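Local coordinates for putative hydroxymethylglutaryl-CoA synthase (Streptococcus mutans, PDB 3SQZ), which probably catalyses the condensation of acetyl-CoA with acetoacetyl-CoA to 3-hydroxy-3-methylglutaryl-CoA and binds coenzyme A on a thiolase fold, at residues K41-S47 / A189-M194; D106-T112 / A136-K142; L210-R214 / D241-T246. One frame throughout, in Å; residues are numbered along the deposited sequence. Where two conformers were deposited one is given.

Contact 1 of 3, residues K41-S47 / A189-M194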
loop_
_atom_site.group_PDB
_atom_site.type_symbol
_atom_site.label_atom_id
_atom_site.label_comp_id
_atom_site.label_asym_id
_atom_site.label_seq_id
_atom_site.Cartn_x
_atom_site.Cartn_y
_atom_site.Cartn_z
ATOM N N LYS A 41 -2.294 -15.129 -0.565
ATOM C CA LYS A 41 -1.429 -14.717 0.534
ATOM C C LYS A 41 -1.149 -13.230 0.415
ATOM O O LYS A 41 -1.103 -12.693 -0.698
ATOM C CB LYS A 41 -0.119 -15.519 0.549
ATOM C CG LYS A 41 -0.335 -16.988 0.942
ATOM C CD LYS A 41 0.956 -17.787 1.062
ATOM C CE LYS A 41 1.573 -18.048 -0.306
ATOM N NZ LYS A 41 2.642 -19.106 -0.256
ATOM N N ILE A 42 -0.974 -12.577 1.564
ATOM C CA ILE A 42 -0.602 -11.170 1.649
ATOM C C ILE A 42 0.629 -11.033 2.535
ATOM O O ILE A 42 0.631 -11.516 3.670
ATOM C CB ILE A 42 -1.734 -10.297 2.244
ATOM C CG1 ILE A 42 -3.041 -10.466 1.469
ATOM C CG2 ILE A 42 -1.313 -8.843 2.281
ATOM C CD1 ILE A 42 -4.251 -9.835 2.142
ATOM N N GLY A 43 1.671 -10.398 2.003
ATOM C CA GLY A 43 2.863 -10.095 2.768
ATOM C C GLY A 43 2.986 -8.597 2.951
ATOM O O GLY A 43 2.482 -7.819 2.130
ATOM N N PHE A 44 3.646 -8.188 4.028
ATOM C CA PHE A 44 3.892 -6.777 4.262
ATOM C C PHE A 44 5.261 -6.568 4.864
ATOM O O PHE A 44 5.650 -7.276 5.790
ATOM C CB PHE A 44 2.848 -6.162 5.205
ATOM C CG PHE A 44 3.102 -4.710 5.493
ATOM C CD1 PHE A 44 2.965 -3.767 4.484
ATOM C CD2 PHE A 44 3.513 -4.287 6.749
ATOM C CE1 PHE A 44 3.219 -2.430 4.723
ATOM C CE2 PHE A 44 3.765 -2.949 6.993
ATOM C CZ PHE A 44 3.620 -2.019 5.981
ATOM N N THR A 45 5.986 -5.588 4.350
ATOM C CA THR A 45 7.275 -5.157 4.898
ATOM C C THR A 45 7.258 -3.634 5.026
ATOM O O THR A 45 6.815 -2.959 4.101
ATOM C CB THR A 45 8.470 -5.591 3.978
ATOM O OG1 THR A 45 8.558 -7.023 3.940
ATOM C CG2 THR A 45 9.809 -5.022 4.460
ATOM N N SER A 46 7.769 -3.105 6.127
ATOM C CA SER A 46 8.026 -1.680 6.218
ATOM C C SER A 46 9.507 -1.473 6.502
ATOM O O SER A 46 10.276 -2.431 6.529
ATOM C CB SER A 46 7.121 -1.020 7.256
ATOM O OG SER A 46 7.193 0.389 7.169
ATOM N N SER A 47 9.908 -0.217 6.670
ATOM C CA SER A 47 11.285 0.094 7.000
ATOM C C SER A 47 11.547 -0.157 8.488
ATOM O O SER A 47 10.638 -0.517 9.252
ATOM C CB SER A 47 11.591 1.539 6.628
ATOM O OG SER A 47 10.633 2.391 7.213
ATOM N N ALA A 189 6.350 4.566 4.600
ATOM C CA ALA A 189 7.092 3.661 3.727
ATOM C C ALA A 189 6.604 2.242 3.941
ATOM O O ALA A 189 6.378 1.831 5.080
ATOM C CB ALA A 189 8.578 3.741 4.017
ATOM N N GLY A 190 6.454 1.478 2.861
ATOM C CA GLY A 190 6.108 0.081 3.007
ATOM C C GLY A 190 5.717 -0.551 1.696
ATOM O O GLY A 190 5.528 0.132 0.683
ATOM N N SER A 191 5.595 -1.871 1.726
ATOM C CA SER A 191 5.181 -2.633 0.555
ATOM C C SER A 191 4.265 -3.766 0.959
ATOM O O SER A 191 4.544 -4.498 1.914
ATOM C CB SER A 191 6.387 -3.228 -0.173
ATOM O OG SER A 191 5.970 -4.052 -1.258
ATOM N N ILE A 192 3.191 -3.921 0.192
ATOM C CA ILE A 192 2.307 -5.071 0.249
ATOM C C ILE A 192 2.622 -5.994 -0.925
ATOM O O ILE A 192 2.795 -5.526 -2.054
ATOM C CB ILE A 192 0.831 -4.621 0.151
ATOM C CG1 ILE A 192 0.394 -3.956 1.463
ATOM C CG2 ILE A 192 -0.076 -5.784 -0.238
ATOM C CD1 ILE A 192 0.062 -4.913 2.582
ATOM N N ALA A 193 2.727 -7.289 -0.654
ATOM C CA ALA A 193 2.824 -8.307 -1.702
ATOM C C ALA A 193 1.553 -9.141 -1.673
ATOM O O ALA A 193 1.103 -9.545 -0.603
ATOM C CB ALA A 193 4.035 -9.196 -1.471
ATOM N N MET A 194 0.978 -9.405 -2.841
ATOM C CA MET A 194 -0.200 -10.258 -2.954
ATOM C C MET A 194 0.072 -11.349 -3.972
ATOM O O MET A 194 0.493 -11.062 -5.095
ATOM C CB MET A 194 -1.433 -9.438 -3.345
ATOM C CG MET A 194 -1.867 -8.502 -2.234
ATOM S SD MET A 194 -3.190 -7.352 -2.648
ATOM C CE MET A 194 -2.310 -6.220 -3.720
#
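Lys41 opens the pairing of two antiparallel strands through its carbonyl oxygen, which receives a CA-H...O contact from Met194, while its ammonium group turns away to a salt bridge with Asp101. Ile42 faces Met194 in a non-hydrogen-bonded pair. With chi1 at -55°, its CG2 stands anti to the backbone N and meets CG2 of Ile192 at 4.2 Å, and its CG1 lies on the same face as the CG of Met194. At Gly43 the backbones join in a hydrogen-bonded pair with Ala193: Gly43 N to Ala193 O and Ala193 N to Gly43 O are both 2.8 Å. Gly43 has no side chain, and Ala193 adds only a methyl to the face shared with Thr45 and Ser191, which adjoins helix 85-94.

Phe44 follows on the Ile42 face. With CG anti to the backbone N (chi1 178°), the ring crosses Ile192 at a slant, CD1 lying 3.7 Å from the CD1 of Ile192. The same Phe44 CD1 comes within 3.1 Å of Ser191 O, which also accepts Thr45 N at 3.0 Å. Thr45 O takes Ser191 N in return, closing the second hydrogen-bonded pair; Ser191 OG instead bonds to Ser92 of helix 85-94. Beyond this pair, Ser46 OG donates to Ala189 O at 2.7 Å and also bonds to Ser77 OG, and Ser47 OG, bonded to Ile78 O, lies against the Ala189 methyl at 4.0 Å.

Phe44 and Ile192 pack on helix 315-326, placing this strand pair in a sheet of the thiolase fold with that helix on one face and helix 85-94 on the other. The chemistry is divided: main-chain amides and carbonyls satisfy one another in the buried ladder, apolar groups fill the Phe44 face, and a serine hydroxyl prolongs the polar link beyond the Thr45-Ser191 pair.

Contact 2 of 3, residues D106-T112 / A136-K142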
loop_
_atom_site.group_PDB
_atom_site.type_symbol
_atom_site.label_atom_id
_atom_site.label_comp_id
_atom_site.label_asym_id
_atom_site.label_seq_id
_atom_site.Cartn_x
_atom_site.Cartn_y
_atom_site.Cartn_z
ATOM N N ASP A 106 4.263 -16.515 -13.164
ATOM C CA ASP A 106 4.731 -16.131 -14.496
ATOM C C ASP A 106 4.424 -14.676 -14.835
ATOM O O ASP A 106 4.555 -14.264 -15.990
ATOM C CB ASP A 106 4.252 -17.096 -15.594
ATOM C CG ASP A 106 2.772 -17.013 -15.845
ATOM O OD1 ASP A 106 2.056 -16.386 -15.043
ATOM O OD2 ASP A 106 2.325 -17.582 -16.864
ATOM N N MET A 107 4.081 -13.890 -13.819
ATOM C CA MET A 107 3.924 -12.457 -13.995
ATOM C C MET A 107 4.218 -11.780 -12.664
ATOM O O MET A 107 3.707 -12.205 -11.615
ATOM C CB MET A 107 2.527 -12.097 -14.519
ATOM C CG MET A 107 2.320 -10.608 -14.676
ATOM S SD MET A 107 1.040 -10.097 -15.855
ATOM C CE MET A 107 -0.427 -10.746 -15.067
ATOM N N VAL A 108 5.054 -10.746 -12.706
ATOM C CA VAL A 108 5.415 -9.959 -11.534
ATOM C C VAL A 108 5.116 -8.507 -11.880
ATOM O O VAL A 108 5.666 -7.973 -12.854
ATOM C CB VAL A 108 6.914 -10.110 -11.211
ATOM C CG1 VAL A 108 7.284 -9.260 -9.995
ATOM C CG2 VAL A 108 7.288 -11.579 -10.979
ATOM N N ILE A 109 4.225 -7.879 -11.120
ATOM C CA ILE A 109 3.824 -6.505 -11.384
ATOM C C ILE A 109 4.166 -5.650 -10.173
ATOM O O ILE A 109 3.728 -5.949 -9.052
ATOM C CB ILE A 109 2.311 -6.362 -11.655
ATOM C CG1 ILE A 109 1.848 -7.364 -12.722
ATOM C CG2 ILE A 109 1.986 -4.931 -12.054
ATOM C CD1 ILE A 109 0.342 -7.349 -12.965
ATOM N N LEU A 110 4.927 -4.582 -10.392
ATOM C CA LEU A 110 5.217 -3.606 -9.350
ATOM C C LEU A 110 4.378 -2.360 -9.577
ATOM O O LEU A 110 4.558 -1.671 -10.585
ATOM C CB LEU A 110 6.699 -3.238 -9.370
ATOM C CG LEU A 110 7.092 -2.080 -8.440
ATOM C CD1 LEU A 110 6.804 -2.382 -6.974
ATOM C CD2 LEU A 110 8.557 -1.713 -8.649
ATOM N N ALA A 111 3.458 -2.097 -8.656
ATOM C CA ALA A 111 2.709 -0.846 -8.619
ATOM C C ALA A 111 3.458 0.120 -7.710
ATOM O O ALA A 111 3.772 -0.225 -6.566
ATOM C CB ALA A 111 1.307 -1.101 -8.088
ATOM N N THR A 112 3.784 1.303 -8.223
ATOM C CA THR A 112 4.540 2.261 -7.437
ATOM C C THR A 112 4.423 3.649 -8.041
ATOM O O THR A 112 4.154 3.794 -9.239
ATOM C CB THR A 112 6.046 1.862 -7.339
ATOM O OG1 THR A 112 6.713 2.712 -6.403
ATOM C CG2 THR A 112 6.748 1.979 -8.699
ATOM N N ALA A 136 8.669 -15.483 -17.145
ATOM C CA ALA A 136 7.665 -14.605 -16.555
ATOM C C ALA A 136 7.755 -13.253 -17.230
ATOM O O ALA A 136 8.833 -12.859 -17.683
ATOM C CB ALA A 136 7.931 -14.425 -15.063
ATOM N N ARG A 137 6.641 -12.531 -17.278
ATOM C CA ARG A 137 6.714 -11.119 -17.636
ATOM C C ARG A 137 6.765 -10.275 -16.368
ATOM O O ARG A 137 6.102 -10.581 -15.373
ATOM C CB ARG A 137 5.575 -10.676 -18.564
ATOM C CG ARG A 137 4.200 -10.619 -17.942
ATOM C CD ARG A 137 3.167 -9.961 -18.892
ATOM N NE ARG A 137 2.806 -10.785 -20.049
ATOM C CZ ARG A 137 1.856 -11.714 -20.047
ATOM N NH1 ARG A 137 1.168 -11.980 -18.940
ATOM N NH2 ARG A 137 1.602 -12.393 -21.158
ATOM N N SER A 138 7.557 -9.214 -16.413
ATOM C CA SER A 138 7.752 -8.342 -15.261
ATOM C C SER A 138 7.650 -6.906 -15.744
ATOM O O SER A 138 8.257 -6.542 -16.765
ATOM C CB SER A 138 9.140 -8.570 -14.674
ATOM O OG SER A 138 9.327 -9.913 -14.268
ATOM N N PHE A 139 6.874 -6.084 -15.044
ATOM C CA PHE A 139 6.744 -4.684 -15.420
ATOM C C PHE A 139 6.167 -3.884 -14.255
ATOM O O PHE A 139 5.738 -4.442 -13.238
ATOM C CB PHE A 139 5.894 -4.526 -16.704
ATOM C CG PHE A 139 4.493 -5.008 -16.546
ATOM C CD1 PHE A 139 3.491 -4.124 -16.172
ATOM C CD2 PHE A 139 4.175 -6.343 -16.744
ATOM C CE1 PHE A 139 2.202 -4.563 -15.980
ATOM C CE2 PHE A 139 2.880 -6.795 -16.549
ATOM C CZ PHE A 139 1.894 -5.901 -16.171
ATOM N N GLU A 140 6.135 -2.573 -14.436
ATOM C CA GLU A 140 5.641 -1.632 -13.455
ATOM C C GLU A 140 4.336 -1.018 -13.947
ATOM O O GLU A 140 4.152 -0.827 -15.157
ATOM C CB GLU A 140 6.690 -0.539 -13.340
ATOM C CG GLU A 140 6.893 0.127 -12.027
ATOM C CD GLU A 140 8.105 1.044 -12.044
ATOM O OE1 GLU A 140 9.253 0.592 -11.846
ATOM O OE2 GLU A 140 7.894 2.241 -12.227
ATOM N N MET A 141 3.443 -0.702 -13.011
ATOM C CA MET A 141 2.284 0.135 -13.296
ATOM C C MET A 141 2.367 1.422 -12.499
ATOM O O MET A 141 2.835 1.429 -11.356
ATOM C CB MET A 141 0.987 -0.581 -12.944
ATOM C CG MET A 141 0.644 -1.743 -13.835
ATOM S SD MET A 141 -0.953 -2.373 -13.286
ATOM C CE MET A 141 -1.301 -3.597 -14.533
ATOM N N LYS A 142 1.886 2.504 -13.096
ATOM C CA LYS A 142 1.908 3.817 -12.468
ATOM C C LYS A 142 0.588 4.538 -12.667
ATOM O O LYS A 142 0.123 4.713 -13.797
ATOM C CB LYS A 142 3.024 4.689 -13.056
ATOM C CG LYS A 142 3.091 6.091 -12.450
ATOM C CD LYS A 142 3.758 7.097 -13.388
ATOM C CE LYS A 142 5.228 6.790 -13.625
ATOM N NZ LYS A 142 5.786 7.614 -14.736
HETATM O O HOH W 1 6.005 4.114 -11.419
#
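Met107 leaves its strand with CG anti to the backbone N (chi1 178°) and bends at chi3, while Arg137 starts with CG between its backbone N and carbonyl carbon (chi1 70°) and also bends at chi3; the two chains thereby meet at the sulfur. Arg137 NH1 gives Met107 SD a weak hydrogen bond of 3.6 Å, with the sulfur in the guanidinium plane. That sulfur also lies at the edge of the Phe139 ring, 3.8 Å from CE2, a Met-aromatic contact. Ile109 runs beside the ring, its CG1 3.7 Å from Phe139 CZ, and its CG2 reaches CG of Met141.

The opposite face carries Leu110 alongside Glu140, whose carboxylate meets the Thr112 methyl. A water donates to both Glu140 OE2 (2.8 Å) and Thr112 O (2.9 Å); Glu140 OE1 accepts from Gly122 N. Between the backbones, parallel-strand bonds alternate from Arg137 N to Thr112 N, including Met141 N to Leu110 O at 2.8 Å.

The two parallel strands and the helix 122-129 between them form a beta-alpha-beta unit. That helix packs on the Val108 and Leu110 face, helix 147-161 on the Met107 and Ile109 face, and strand 166-175 continues the sheet beyond 105-111.

Contact 3 of 3, residues L210-R214 / D241-T246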
loop_
_atom_site.group_PDB
_atom_site.type_symbol
_atom_site.label_atom_id
_atom_site.label_comp_id
_atom_site.label_asym_id
_atom_site.label_seq_id
_atom_site.Cartn_x
_atom_site.Cartn_y
_atom_site.Cartn_z
ATOM N N LEU A 210 -15.885 -1.112 -11.098
ATOM C CA LEU A 210 -16.177 0.138 -11.773
ATOM C C LEU A 210 -15.095 1.151 -11.448
ATOM O O LEU A 210 -14.819 1.412 -10.266
ATOM C CB LEU A 210 -17.533 0.686 -11.337
ATOM C CG LEU A 210 -17.950 1.975 -12.052
ATOM C CD1 LEU A 210 -18.221 1.720 -13.531
ATOM C CD2 LEU A 210 -19.166 2.580 -11.372
ATOM N N ALA A 211 -14.490 1.716 -12.494
ATOM C CA ALA A 211 -13.485 2.752 -12.351
ATOM C C ALA A 211 -13.985 4.065 -12.928
ATOM O O ALA A 211 -14.923 4.093 -13.727
ATOM C CB ALA A 211 -12.186 2.347 -13.038
ATOM N N GLN A 212 -13.328 5.144 -12.520
ATOM C CA GLN A 212 -13.619 6.473 -13.029
ATOM C C GLN A 212 -12.306 7.236 -13.166
ATOM O O GLN A 212 -11.453 7.155 -12.280
ATOM C CB GLN A 212 -14.557 7.221 -12.069
ATOM C CG GLN A 212 -15.048 8.541 -12.635
ATOM C CD GLN A 212 -15.980 9.297 -11.698
ATOM O OE1 GLN A 212 -16.428 8.783 -10.655
ATOM N NE2 GLN A 212 -16.276 10.527 -12.061
ATOM N N THR A 213 -12.150 7.965 -14.270
ATOM C CA THR A 213 -10.999 8.831 -14.490
ATOM C C THR A 213 -11.468 10.273 -14.594
ATOM O O THR A 213 -12.465 10.548 -15.258
ATOM C CB THR A 213 -10.281 8.466 -15.806
ATOM O OG1 THR A 213 -9.766 7.134 -15.728
ATOM C CG2 THR A 213 -9.135 9.423 -16.104
ATOM N N ARG A 214 -10.727 11.181 -13.966
ATOM C CA ARG A 214 -11.007 12.614 -14.018
ATOM C C ARG A 214 -9.682 13.372 -13.987
ATOM O O ARG A 214 -8.905 13.210 -13.051
ATOM C CB ARG A 214 -11.853 13.017 -12.802
ATOM C CG ARG A 214 -12.365 14.438 -12.780
ATOM C CD ARG A 214 -13.093 14.706 -11.469
ATOM N NE ARG A 214 -14.251 13.831 -11.302
ATOM C CZ ARG A 214 -15.018 13.802 -10.215
ATOM N NH1 ARG A 214 -14.748 14.593 -9.182
ATOM N NH2 ARG A 214 -16.057 12.981 -10.161
ATOM N N ASP A 241 -15.562 13.132 -3.689
ATOM C CA ASP A 241 -16.502 13.189 -4.806
ATOM C C ASP A 241 -16.376 11.983 -5.740
ATOM O O ASP A 241 -17.378 11.467 -6.238
ATOM C CB ASP A 241 -16.362 14.483 -5.600
ATOM C CG ASP A 241 -17.467 14.638 -6.623
ATOM O OD1 ASP A 241 -18.630 14.812 -6.205
ATOM O OD2 ASP A 241 -17.182 14.570 -7.838
ATOM N N MET A 242 -15.150 11.537 -5.992
ATOM C CA MET A 242 -14.973 10.343 -6.799
ATOM C C MET A 242 -15.483 9.113 -6.059
ATOM O O MET A 242 -16.039 8.208 -6.673
ATOM C CB MET A 242 -13.524 10.199 -7.239
ATOM C CG MET A 242 -13.126 11.315 -8.181
ATOM S SD MET A 242 -11.582 11.022 -9.042
ATOM C CE MET A 242 -12.031 9.721 -10.190
ATOM N N LEU A 243 -15.331 9.095 -4.742
ATOM C CA LEU A 243 -15.917 8.018 -3.954
ATOM C C LEU A 243 -17.442 8.017 -4.097
ATOM O O LEU A 243 -18.053 6.999 -4.432
ATOM C CB LEU A 243 -15.522 8.155 -2.489
ATOM C CG LEU A 243 -16.210 7.219 -1.498
ATOM C CD1 LEU A 243 -15.918 5.750 -1.764
ATOM C CD2 LEU A 243 -15.807 7.595 -0.086
ATOM N N LYS A 244 -18.055 9.169 -3.850
ATOM C CA LYS A 244 -19.507 9.280 -3.907
ATOM C C LYS A 244 -20.065 8.875 -5.267
ATOM O O LYS A 244 -21.006 8.081 -5.353
ATOM C CB LYS A 244 -19.947 10.711 -3.582
ATOM C CG LYS A 244 -21.441 10.962 -3.756
ATOM C CD LYS A 244 -21.794 12.418 -3.497
ATOM C CE LYS A 244 -23.289 12.666 -3.673
ATOM N NZ LYS A 244 -23.688 14.034 -3.244
ATOM N N THR A 245 -19.484 9.425 -6.330
ATOM C CA THR A 245 -20.017 9.209 -7.672
ATOM C C THR A 245 -19.741 7.796 -8.179
ATOM O O THR A 245 -20.575 7.200 -8.860
ATOM C CB THR A 245 -19.507 10.264 -8.686
ATOM O OG1 THR A 245 -18.075 10.269 -8.714
ATOM C CG2 THR A 245 -20.016 11.652 -8.321
ATOM N N THR A 246 -18.573 7.251 -7.854
ATOM C CA THR A 246 -18.259 5.898 -8.296
ATOM C C THR A 246 -19.127 4.883 -7.548
ATOM O O THR A 246 -19.647 3.940 -8.139
ATOM C CB THR A 246 -16.762 5.571 -8.150
ATOM O OG1 THR A 246 -15.987 6.596 -8.789
ATOM C CG2 THR A 246 -16.443 4.230 -8.800
#
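Arg214 and Asp241 form a salt bridge that rests on one carboxylate oxygen. Asp241 OD2 takes NH1 of Arg214 at 2.8 Å through its anti lone pair and, more weakly, Arg214 NH2 at 3.0 Å; the two planar groups are turned 51° apart. NH1 has a second acceptor in Gln238 OE1. The Arg214 guanidinium is also covered on one face by Met242, whose CG sits 3.7 Å from CZ, over the centre of the group. In one conformer, a bend at chi3 (71°) sends the Met242 methyl back to the strand, where CE lies 3.4 Å from Gln212 O.

Gln212 reaches between Thr245 and Thr246 with its terminal amide. Each threonine hydroxyl is already held within the helix: Thr245 OG1 donates to Asp241 O at 2.8 Å and Thr246 OG1 to Met242 O at 2.7 Å. Both carbonyls also accept the same threonine's backbone N from the opposite face of the plane. Leu210 completes the contact, its CD2 against Thr246 O and the Thr246 methyl.

Helix 232-254 packs on this face of the sheet: strand 203-213 is paired with its antiparallel neighbour 346-354, whose Ala347 and Ile349 touch Met242 and Thr246, and Met242 extends to Tyr341 on strand 335-342.

How the contacts relate
From the N terminus, strand 37-45 enters the sheet first and is paired with strand 188-198 much later in the chain, so contact 1 closes a long loop of mixed helix and strand. Contact 2 lies wholly within that loop and closes a much shorter one, pairing strand 105-111 with 137-141, at one edge of the sheet within this chain. Strand 166-175 bridges the two contacts in the sheet. After contact 1 has closed, the chain passes into strand 203-213, a neighbour of 37-45 on its other side, and contact 3, in series, closes a short loop of its own from there to helix 232-254. Contacts 1 and 2 build the sheet itself; contact 3 joins it to a helix.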